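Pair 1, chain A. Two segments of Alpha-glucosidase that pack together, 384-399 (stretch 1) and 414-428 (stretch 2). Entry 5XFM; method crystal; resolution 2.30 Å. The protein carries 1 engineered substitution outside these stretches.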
# COMPACT_ATOMS: atom_id res chain seq x y z
N ILE A 384 -1.53 -28.39 -8.46
CA ILE A 384 -0.55 -28.54 -7.40
C ILE A 384 -0.85 -27.60 -6.24
O ILE A 384 -0.70 -27.98 -5.07
CB ILE A 384 0.87 -28.29 -7.93
CG1 ILE A 384 1.24 -29.37 -8.95
CG2 ILE A 384 1.90 -28.26 -6.81
CD1 ILE A 384 2.53 -29.09 -9.68
N ARG A 385 -1.31 -26.40 -6.57
CA ARG A 385 -1.62 -25.39 -5.57
C ARG A 385 -2.78 -25.82 -4.68
O ARG A 385 -2.72 -25.69 -3.45
CB ARG A 385 -1.95 -24.04 -6.24
CG ARG A 385 -2.29 -22.93 -5.26
CD ARG A 385 -2.54 -21.60 -5.97
NE ARG A 385 -3.60 -21.70 -6.96
CZ ARG A 385 -3.45 -21.36 -8.24
NH1 ARG A 385 -2.28 -20.90 -8.67
NH2 ARG A 385 -4.46 -21.48 -9.09
N LYS A 386 -3.84 -26.32 -5.29
CA LYS A 386 -4.98 -26.79 -4.52
C LYS A 386 -4.62 -28.04 -3.70
O LYS A 386 -5.06 -28.18 -2.56
CB LYS A 386 -6.18 -27.05 -5.44
CG LYS A 386 -6.81 -25.77 -5.96
CD LYS A 386 -7.97 -26.03 -6.91
CE LYS A 386 -7.51 -26.67 -8.20
NZ LYS A 386 -8.65 -27.06 -9.06
N ARG A 387 -3.79 -28.91 -4.26
CA ARG A 387 -3.27 -30.05 -3.48
C ARG A 387 -2.55 -29.56 -2.21
O ARG A 387 -2.82 -30.01 -1.07
CB ARG A 387 -2.33 -30.88 -4.35
CG ARG A 387 -1.71 -32.09 -3.66
CD ARG A 387 -0.92 -32.93 -4.67
NE ARG A 387 -1.81 -33.44 -5.71
CZ ARG A 387 -1.61 -33.27 -7.02
NH1 ARG A 387 -0.54 -32.61 -7.44
NH2 ARG A 387 -2.48 -33.76 -7.90
N GLU A 388 -1.67 -28.59 -2.42
CA GLU A 388 -0.92 -27.98 -1.34
C GLU A 388 -1.83 -27.39 -0.28
O GLU A 388 -1.68 -27.68 0.90
CB GLU A 388 0.01 -26.89 -1.89
CG GLU A 388 1.04 -26.38 -0.90
CD GLU A 388 2.15 -27.38 -0.64
OE1 GLU A 388 2.35 -28.29 -1.48
OE2 GLU A 388 2.82 -27.25 0.40
N MET A 389 -2.82 -26.62 -0.72
CA MET A 389 -3.72 -25.89 0.17
C MET A 389 -4.66 -26.82 0.93
O MET A 389 -5.08 -26.52 2.05
CB MET A 389 -4.52 -24.86 -0.63
CG MET A 389 -3.73 -23.59 -0.97
SD MET A 389 -4.61 -22.42 -2.05
CE MET A 389 -3.35 -21.16 -2.26
N LYS A 390 -5.01 -27.95 0.31
CA LYS A 390 -5.71 -29.02 1.00
C LYS A 390 -4.86 -29.54 2.16
O LYS A 390 -5.36 -29.73 3.28
CB LYS A 390 -6.04 -30.17 0.04
CG LYS A 390 -6.82 -31.30 0.67
CD LYS A 390 -8.20 -31.43 0.04
CE LYS A 390 -8.85 -32.77 0.38
NZ LYS A 390 -8.01 -33.95 0.01
N TRP A 391 -3.58 -29.80 1.88
CA TRP A 391 -2.66 -30.20 2.95
C TRP A 391 -2.61 -29.14 4.06
O TRP A 391 -2.76 -29.47 5.25
CB TRP A 391 -1.26 -30.47 2.39
CG TRP A 391 -0.23 -30.78 3.44
CD1 TRP A 391 -0.10 -31.96 4.13
CD2 TRP A 391 0.83 -29.93 3.89
NE1 TRP A 391 0.97 -31.88 4.99
CE2 TRP A 391 1.56 -30.65 4.87
CE3 TRP A 391 1.24 -28.63 3.57
CZ2 TRP A 391 2.66 -30.10 5.53
CZ3 TRP A 391 2.33 -28.09 4.23
CH2 TRP A 391 3.03 -28.83 5.19
N LEU A 392 -2.41 -27.88 3.68
CA LEU A 392 -2.34 -26.78 4.64
C LEU A 392 -3.55 -26.75 5.54
O LEU A 392 -3.42 -26.69 6.76
CB LEU A 392 -2.21 -25.41 3.93
CG LEU A 392 -0.88 -24.85 3.42
CD1 LEU A 392 -0.10 -25.83 2.63
CD2 LEU A 392 -1.09 -23.62 2.56
N GLN A 393 -4.73 -26.82 4.92
CA GLN A 393 -5.99 -26.75 5.66
C GLN A 393 -6.19 -27.94 6.58
O GLN A 393 -6.66 -27.79 7.71
CB GLN A 393 -7.16 -26.66 4.68
CG GLN A 393 -8.48 -26.38 5.35
CD GLN A 393 -9.61 -26.34 4.35
OE1 GLN A 393 -9.53 -26.96 3.29
NE2 GLN A 393 -10.66 -25.60 4.67
N SER A 394 -5.84 -29.12 6.08
CA SER A 394 -5.90 -30.33 6.90
C SER A 394 -4.99 -30.20 8.13
O SER A 394 -5.30 -30.71 9.20
CB SER A 394 -5.53 -31.56 6.07
OG SER A 394 -4.12 -31.66 5.90
N LEU A 395 -3.86 -29.50 7.98
CA LEU A 395 -3.00 -29.24 9.13
C LEU A 395 -3.54 -28.14 10.03
O LEU A 395 -3.25 -28.10 11.22
CB LEU A 395 -1.58 -28.88 8.68
CG LEU A 395 -0.69 -30.02 8.21
CD1 LEU A 395 0.77 -29.63 8.40
CD2 LEU A 395 -1.01 -31.29 8.98
N GLY A 396 -4.33 -27.23 9.46
CA GLY A 396 -4.82 -26.11 10.23
C GLY A 396 -3.91 -24.89 10.17
O GLY A 396 -3.97 -24.02 11.04
N VAL A 397 -3.05 -24.84 9.16
CA VAL A 397 -2.25 -23.64 8.91
C VAL A 397 -3.24 -22.54 8.55
O VAL A 397 -4.22 -22.79 7.84
CB VAL A 397 -1.20 -23.84 7.78
CG1 VAL A 397 -0.44 -22.55 7.50
CG2 VAL A 397 -0.23 -24.96 8.15
N LYS A 398 -3.00 -21.33 9.06
CA LYS A 398 -3.95 -20.24 8.94
C LYS A 398 -3.59 -19.17 7.91
O LYS A 398 -4.40 -18.31 7.61
CB LYS A 398 -4.13 -19.57 10.30
CG LYS A 398 -4.80 -20.46 11.34
CD LYS A 398 -6.10 -21.02 10.78
CE LYS A 398 -7.13 -21.24 11.86
NZ LYS A 398 -8.49 -21.40 11.28
N GLY A 399 -2.37 -19.22 7.39
CA GLY A 399 -1.95 -18.21 6.43
C GLY A 399 -0.76 -18.59 5.59
O GLY A 399 0.01 -19.49 5.95
N ARG A 414 -3.59 -12.43 -13.03
CA ARG A 414 -4.33 -13.68 -13.05
C ARG A 414 -3.80 -14.58 -11.94
O ARG A 414 -4.59 -15.17 -11.19
CB ARG A 414 -4.21 -14.38 -14.40
CG ARG A 414 -5.07 -13.77 -15.49
CD ARG A 414 -4.83 -14.43 -16.84
NE ARG A 414 -5.56 -13.76 -17.91
CZ ARG A 414 -5.02 -13.32 -19.04
NH1 ARG A 414 -3.72 -13.48 -19.26
NH2 ARG A 414 -5.76 -12.72 -19.96
N LEU A 415 -2.47 -14.65 -11.83
CA LEU A 415 -1.88 -15.49 -10.80
C LEU A 415 -2.23 -15.03 -9.36
O LEU A 415 -2.64 -15.85 -8.53
CB LEU A 415 -0.37 -15.54 -10.98
CG LEU A 415 0.39 -16.46 -10.03
CD1 LEU A 415 -0.12 -17.90 -10.13
CD2 LEU A 415 1.86 -16.39 -10.33
N TYR A 416 -2.07 -13.73 -9.09
CA TYR A 416 -2.45 -13.15 -7.79
C TYR A 416 -3.86 -13.53 -7.39
O TYR A 416 -4.11 -14.02 -6.27
CB TYR A 416 -2.37 -11.61 -7.81
CG TYR A 416 -0.99 -10.99 -7.69
CD1 TYR A 416 -0.29 -11.02 -6.49
CD2 TYR A 416 -0.42 -10.32 -8.77
CE1 TYR A 416 0.96 -10.44 -6.38
CE2 TYR A 416 0.83 -9.74 -8.67
CZ TYR A 416 1.51 -9.80 -7.47
OH TYR A 416 2.75 -9.21 -7.39
N GLU A 417 -4.79 -13.27 -8.30
CA GLU A 417 -6.19 -13.49 -8.02
C GLU A 417 -6.52 -14.97 -7.80
O GLU A 417 -7.15 -15.31 -6.81
CB GLU A 417 -7.05 -12.92 -9.15
CG GLU A 417 -8.53 -13.07 -8.96
CD GLU A 417 -9.32 -12.42 -10.08
OE1 GLU A 417 -9.52 -11.18 -10.02
OE2 GLU A 417 -9.72 -13.13 -11.02
N ASP A 418 -6.07 -15.83 -8.71
CA ASP A 418 -6.32 -17.27 -8.57
C ASP A 418 -5.75 -17.84 -7.26
O ASP A 418 -6.37 -18.70 -6.61
CB ASP A 418 -5.77 -18.04 -9.77
CG ASP A 418 -6.46 -17.66 -11.08
OD1 ASP A 418 -7.51 -16.98 -11.02
OD2 ASP A 418 -5.97 -18.05 -12.16
N ILE A 419 -4.57 -17.36 -6.87
CA ILE A 419 -3.98 -17.79 -5.61
C ILE A 419 -4.88 -17.37 -4.45
O ILE A 419 -5.19 -18.18 -3.56
CB ILE A 419 -2.56 -17.21 -5.39
CG1 ILE A 419 -1.56 -17.88 -6.33
CG2 ILE A 419 -2.12 -17.40 -3.96
CD1 ILE A 419 -0.19 -17.20 -6.34
N LEU A 420 -5.32 -16.12 -4.47
CA LEU A 420 -6.24 -15.63 -3.44
C LEU A 420 -7.54 -16.44 -3.35
O LEU A 420 -8.06 -16.69 -2.25
CB LEU A 420 -6.56 -14.15 -3.67
CG LEU A 420 -5.55 -13.18 -3.07
CD1 LEU A 420 -5.69 -11.78 -3.65
CD2 LEU A 420 -5.78 -13.14 -1.56
N SER A 421 -8.07 -16.82 -4.50
CA SER A 421 -9.36 -17.50 -4.58
C SER A 421 -9.26 -18.95 -4.06
O SER A 421 -10.10 -19.40 -3.27
CB SER A 421 -9.87 -17.45 -6.02
OG SER A 421 -11.19 -17.93 -6.12
N ASP A 422 -8.24 -19.69 -4.50
CA ASP A 422 -8.01 -21.04 -3.99
C ASP A 422 -7.73 -21.00 -2.47
O ASP A 422 -8.22 -21.84 -1.69
CB ASP A 422 -6.85 -21.72 -4.73
CG ASP A 422 -7.22 -22.10 -6.17
OD1 ASP A 422 -8.43 -22.22 -6.48
OD2 ASP A 422 -6.29 -22.29 -6.98
N ALA A 423 -6.95 -20.00 -2.07
CA ALA A 423 -6.66 -19.78 -0.67
C ALA A 423 -7.93 -19.64 0.14
O ALA A 423 -8.11 -20.33 1.14
CB ALA A 423 -5.78 -18.55 -0.48
N ASP A 424 -8.82 -18.75 -0.30
CA ASP A 424 -10.08 -18.59 0.41
C ASP A 424 -10.87 -19.87 0.44
O ASP A 424 -11.53 -20.16 1.43
CB ASP A 424 -10.95 -17.50 -0.20
CG ASP A 424 -12.24 -17.32 0.60
OD1 ASP A 424 -12.13 -16.85 1.75
OD2 ASP A 424 -13.32 -17.71 0.11
N ASP A 425 -10.84 -20.63 -0.65
CA ASP A 425 -11.52 -21.92 -0.66
C ASP A 425 -10.96 -22.85 0.43
O ASP A 425 -11.65 -23.75 0.91
CB ASP A 425 -11.42 -22.60 -2.02
CG ASP A 425 -12.30 -21.93 -3.07
OD1 ASP A 425 -13.29 -21.28 -2.68
OD2 ASP A 425 -12.00 -22.06 -4.28
N HIS A 426 -9.70 -22.64 0.82
CA HIS A 426 -9.12 -23.47 1.87
C HIS A 426 -8.88 -22.73 3.18
O HIS A 426 -8.04 -23.13 3.98
CB HIS A 426 -7.82 -24.08 1.38
CG HIS A 426 -8.00 -24.94 0.17
ND1 HIS A 426 -7.95 -24.44 -1.12
CD2 HIS A 426 -8.26 -26.26 0.04
CE1 HIS A 426 -8.15 -25.42 -1.98
NE2 HIS A 426 -8.34 -26.54 -1.30
N GLY A 427 -9.65 -21.66 3.39
CA GLY A 427 -9.60 -20.89 4.63
C GLY A 427 -8.26 -20.29 4.96
O GLY A 427 -7.89 -20.16 6.13
N LEU A 428 -7.52 -19.87 3.94
CA LEU A 428 -6.19 -19.32 4.17
C LEU A 428 -6.11 -17.82 3.91
O LEU A 428 -6.60 -17.33 2.90
CB LEU A 428 -5.16 -20.03 3.29
CG LEU A 428 -4.92 -21.50 3.61
CD1 LEU A 428 -4.28 -22.19 2.43
CD2 LEU A 428 -4.05 -21.62 4.85
O HOH W 1 -6.32 -23.69 6.86
O HOH W 2 -7.27 -18.35 8.22

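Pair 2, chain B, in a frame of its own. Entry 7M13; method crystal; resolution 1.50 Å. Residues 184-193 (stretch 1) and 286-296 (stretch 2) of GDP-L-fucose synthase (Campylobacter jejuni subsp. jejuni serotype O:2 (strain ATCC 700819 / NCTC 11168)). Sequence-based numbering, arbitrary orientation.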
# COMPACT_ATOMS: atom_id res chain seq x y z
N VAL B 184 7.65 -21.95 12.09
CA VAL B 184 7.68 -23.37 11.64
C VAL B 184 8.84 -24.06 12.36
O VAL B 184 8.62 -25.13 12.96
CB VAL B 184 7.79 -23.51 10.11
CG1 VAL B 184 8.12 -24.94 9.68
CG2 VAL B 184 6.53 -23.03 9.41
N LEU B 185 10.06 -23.52 12.27
CA LEU B 185 11.25 -24.27 12.74
C LEU B 185 11.27 -24.28 14.27
O LEU B 185 11.40 -25.34 14.86
CB LEU B 185 12.53 -23.70 12.11
CG LEU B 185 13.77 -24.58 12.18
CD1 LEU B 185 13.43 -26.07 12.10
CD2 LEU B 185 14.77 -24.22 11.10
N PRO B 186 11.08 -23.15 14.99
CA PRO B 186 11.05 -23.21 16.45
C PRO B 186 10.00 -24.18 16.99
O PRO B 186 10.32 -24.88 17.94
CB PRO B 186 10.75 -21.76 16.87
CG PRO B 186 11.37 -20.95 15.73
CD PRO B 186 11.04 -21.76 14.49
N ALA B 187 8.81 -24.24 16.37
CA ALA B 187 7.70 -25.12 16.80
C ALA B 187 8.05 -26.58 16.50
O ALA B 187 7.76 -27.43 17.35
CB ALA B 187 6.41 -24.76 16.10
N LEU B 188 8.64 -26.85 15.33
CA LEU B 188 9.09 -28.21 14.97
C LEU B 188 10.09 -28.69 16.03
O LEU B 188 9.94 -29.83 16.52
CB LEU B 188 9.71 -28.17 13.57
CG LEU B 188 9.96 -29.53 12.92
CD1 LEU B 188 8.71 -30.39 12.91
CD2 LEU B 188 10.48 -29.34 11.51
N LEU B 189 11.09 -27.88 16.38
CA LEU B 189 12.10 -28.24 17.41
C LEU B 189 11.33 -28.60 18.68
O LEU B 189 11.65 -29.66 19.28
CB LEU B 189 13.07 -27.09 17.65
CG LEU B 189 14.17 -27.37 18.66
CD1 LEU B 189 15.01 -28.57 18.24
CD2 LEU B 189 15.05 -26.15 18.86
N ARG B 190 10.33 -27.79 19.06
CA ARG B 190 9.60 -28.00 20.33
C ARG B 190 8.76 -29.28 20.24
O ARG B 190 8.68 -29.99 21.26
CB ARG B 190 8.70 -26.83 20.71
CG ARG B 190 8.21 -26.91 22.15
CD ARG B 190 7.61 -25.61 22.66
NE ARG B 190 7.00 -25.77 23.98
CZ ARG B 190 6.28 -24.84 24.59
NH1 ARG B 190 5.76 -25.08 25.78
NH2 ARG B 190 6.08 -23.66 24.01
N LYS B 191 8.17 -29.56 19.08
CA LYS B 191 7.33 -30.78 18.88
C LYS B 191 8.18 -32.03 19.12
O LYS B 191 7.70 -32.95 19.83
CB LYS B 191 6.75 -30.82 17.46
CG LYS B 191 5.51 -29.96 17.23
CD LYS B 191 4.80 -30.24 15.91
CE LYS B 191 4.43 -31.70 15.72
NZ LYS B 191 3.45 -31.91 14.63
N PHE B 192 9.39 -32.10 18.57
CA PHE B 192 10.27 -33.28 18.73
C PHE B 192 10.78 -33.35 20.18
O PHE B 192 10.93 -34.47 20.67
CB PHE B 192 11.40 -33.29 17.71
CG PHE B 192 10.98 -33.92 16.41
CD1 PHE B 192 11.02 -35.29 16.25
CD2 PHE B 192 10.50 -33.13 15.37
CE1 PHE B 192 10.61 -35.87 15.06
CE2 PHE B 192 10.11 -33.72 14.18
CZ PHE B 192 10.15 -35.08 14.03
N HIS B 193 11.06 -32.22 20.82
CA HIS B 193 11.55 -32.19 22.22
C HIS B 193 10.49 -32.81 23.14
O HIS B 193 10.85 -33.70 23.95
CB HIS B 193 11.93 -30.76 22.64
CG HIS B 193 12.39 -30.67 24.05
ND1 HIS B 193 13.64 -31.12 24.45
CD2 HIS B 193 11.77 -30.21 25.16
CE1 HIS B 193 13.78 -30.93 25.74
NE2 HIS B 193 12.65 -30.37 26.20
N SER B 286 12.63 -29.78 1.99
CA SER B 286 11.31 -30.37 2.25
C SER B 286 11.09 -30.44 3.76
O SER B 286 12.08 -30.51 4.51
CB SER B 286 11.17 -31.73 1.61
OG SER B 286 11.98 -32.66 2.28
N ILE B 287 9.83 -30.40 4.18
CA ILE B 287 9.45 -30.59 5.61
C ILE B 287 9.95 -31.97 6.07
O ILE B 287 10.38 -32.08 7.21
CB ILE B 287 7.94 -30.36 5.83
CG1 ILE B 287 7.58 -30.44 7.32
CG2 ILE B 287 7.08 -31.30 5.00
CD1 ILE B 287 8.39 -29.51 8.20
N LYS B 288 10.02 -32.96 5.19
CA LYS B 288 10.61 -34.27 5.57
C LYS B 288 12.06 -34.07 5.99
O LYS B 288 12.45 -34.57 7.06
CB LYS B 288 10.52 -35.28 4.43
CG LYS B 288 11.20 -36.62 4.70
CD LYS B 288 10.76 -37.70 3.74
CE LYS B 288 10.90 -37.32 2.29
NZ LYS B 288 10.59 -38.47 1.40
N GLU B 289 12.85 -33.37 5.17
CA GLU B 289 14.31 -33.19 5.41
C GLU B 289 14.52 -32.40 6.70
O GLU B 289 15.40 -32.74 7.47
CB GLU B 289 14.98 -32.48 4.22
CG GLU B 289 15.03 -33.34 2.96
CD GLU B 289 15.34 -32.63 1.65
OE1 GLU B 289 15.83 -33.31 0.72
OE2 GLU B 289 15.08 -31.42 1.54
N VAL B 290 13.74 -31.33 6.91
CA VAL B 290 13.87 -30.49 8.13
C VAL B 290 13.46 -31.31 9.35
O VAL B 290 14.20 -31.26 10.35
CB VAL B 290 13.02 -29.21 8.02
CG1 VAL B 290 13.10 -28.38 9.30
CG2 VAL B 290 13.45 -28.39 6.82
N ALA B 291 12.34 -32.02 9.28
CA ALA B 291 11.86 -32.85 10.41
C ALA B 291 12.92 -33.90 10.76
O ALA B 291 13.20 -34.04 11.95
CB ALA B 291 10.52 -33.45 10.11
N LEU B 292 13.55 -34.56 9.78
CA LEU B 292 14.60 -35.56 10.10
C LEU B 292 15.78 -34.86 10.77
O LEU B 292 16.35 -35.42 11.70
CB LEU B 292 15.03 -36.30 8.83
CG LEU B 292 13.99 -37.21 8.20
CD1 LEU B 292 14.52 -37.78 6.89
CD2 LEU B 292 13.58 -38.31 9.16
N MET B 293 16.16 -33.67 10.29
CA MET B 293 17.26 -32.92 10.92
C MET B 293 16.89 -32.71 12.38
O MET B 293 17.75 -32.87 13.25
CB MET B 293 17.45 -31.53 10.30
CG MET B 293 18.27 -31.50 9.07
SD MET B 293 18.44 -29.74 8.59
CE MET B 293 19.09 -29.99 6.94
N VAL B 294 15.67 -32.25 12.62
CA VAL B 294 15.26 -31.88 13.99
C VAL B 294 15.27 -33.15 14.85
O VAL B 294 15.82 -33.09 15.96
CB VAL B 294 13.89 -31.19 14.02
CG1 VAL B 294 13.40 -31.05 15.45
CG2 VAL B 294 13.96 -29.83 13.32
N LYS B 295 14.71 -34.23 14.32
CA LYS B 295 14.62 -35.56 15.01
C LYS B 295 16.01 -35.99 15.48
O LYS B 295 16.16 -36.40 16.66
CB LYS B 295 14.01 -36.61 14.09
CG LYS B 295 13.85 -37.98 14.74
CD LYS B 295 13.48 -39.11 13.81
CE LYS B 295 13.69 -40.47 14.45
NZ LYS B 295 13.21 -41.58 13.58
N ASN B 296 17.01 -35.87 14.60
CA ASN B 296 18.39 -36.36 14.86
C ASN B 296 19.06 -35.45 15.89
O ASN B 296 19.81 -35.98 16.74
CB ASN B 296 19.14 -36.52 13.53
CG ASN B 296 18.51 -37.61 12.68
OD1 ASN B 296 18.63 -37.60 11.45
ND2 ASN B 296 17.82 -38.55 13.32

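Both pairs set two helices side by side with their N-to-C directions at an acute angle. In pair 1 the axes approach to 9.7 Å at a signed crossing angle of -36°; in pair 2 they approach to 9.3 Å at -48°. Superposing N, CA and C of 14 central residues gives an RMSD of 0.8 Å, so handedness and spacing are shared while the side chains differ.

A close match between inward-pointing residues is M389(A) with L188(B), whose side-chain centres fall 0.8 Å apart. Each points its CA-to-CB bond toward the partner helix and reaches matched residues. M389(A) CE lies 4.3 Å from I419(A) CG2 and 4.0 Å from A423(A) CB; L188(B) CD2 lies 3.9 Å from I287(B) CD1 and 4.3 Å from A291(B) CB. The isoleucines coincide to 0.4 Å at CA and the alanines to 0.3 Å. In pair 2 this leucine is a knob among I287(B), V290(B), A291(B) and V294(B).

D422(A) matches V290(B), with side-chain centres 0.9 Å apart but different in chemistry. V290(B) CG1 sits 3.6 Å from both L185(B) CD1 and L188(B) CD2, a purely apolar contact. D422(A) instead forms a salt bridge with R385(A): NE and NH2 of the arginine donate to D422(A) OD2 at 2.8 and 2.9 Å, the carboxylate oxygen lying near the guanidinium plane. R385(A) is also a knob among L415(A), D418(A), I419(A) and D422(A). Its counterpart V184(B) likewise points its CA-to-CB bond toward the other stretch.

H426(A) matches V294(B), again pointing inward. V294(B) is a knob among L185(B), L188(B), L189(B) and F192(B), with CG1 3.6 Å from F192(B) CD2. The imidazole fills the site with a flat surface: M389(A) CB lies over one face, 3.7 Å from the ring centroid in a CH-pi contact. H426(A) ND1 donates to D422(A) O at 2.7 Å within its own stretch, anchoring the ring. Here the backbones differ, since H426(A) is the first residue to leave helical phi/psi, whereas V294(B) remains helical.

Q393(A) and F192(B) diverge most among these sites: both point inward, yet their side-chain centres lie 5.2 Å apart. Q393(A) CG approaches H426(A) O at 3.6 Å, and its OE1 meets the imidazole edge, 3.6 Å from H426(A) CD2. F192(B) presents a ring face to K295(B) CA, with CE1 3.6 Å from K295(B) CB.

No hydrogen bond crosses between the stretches in pair 2, so apolar packing carries the contact that pair 1 supplements with charge.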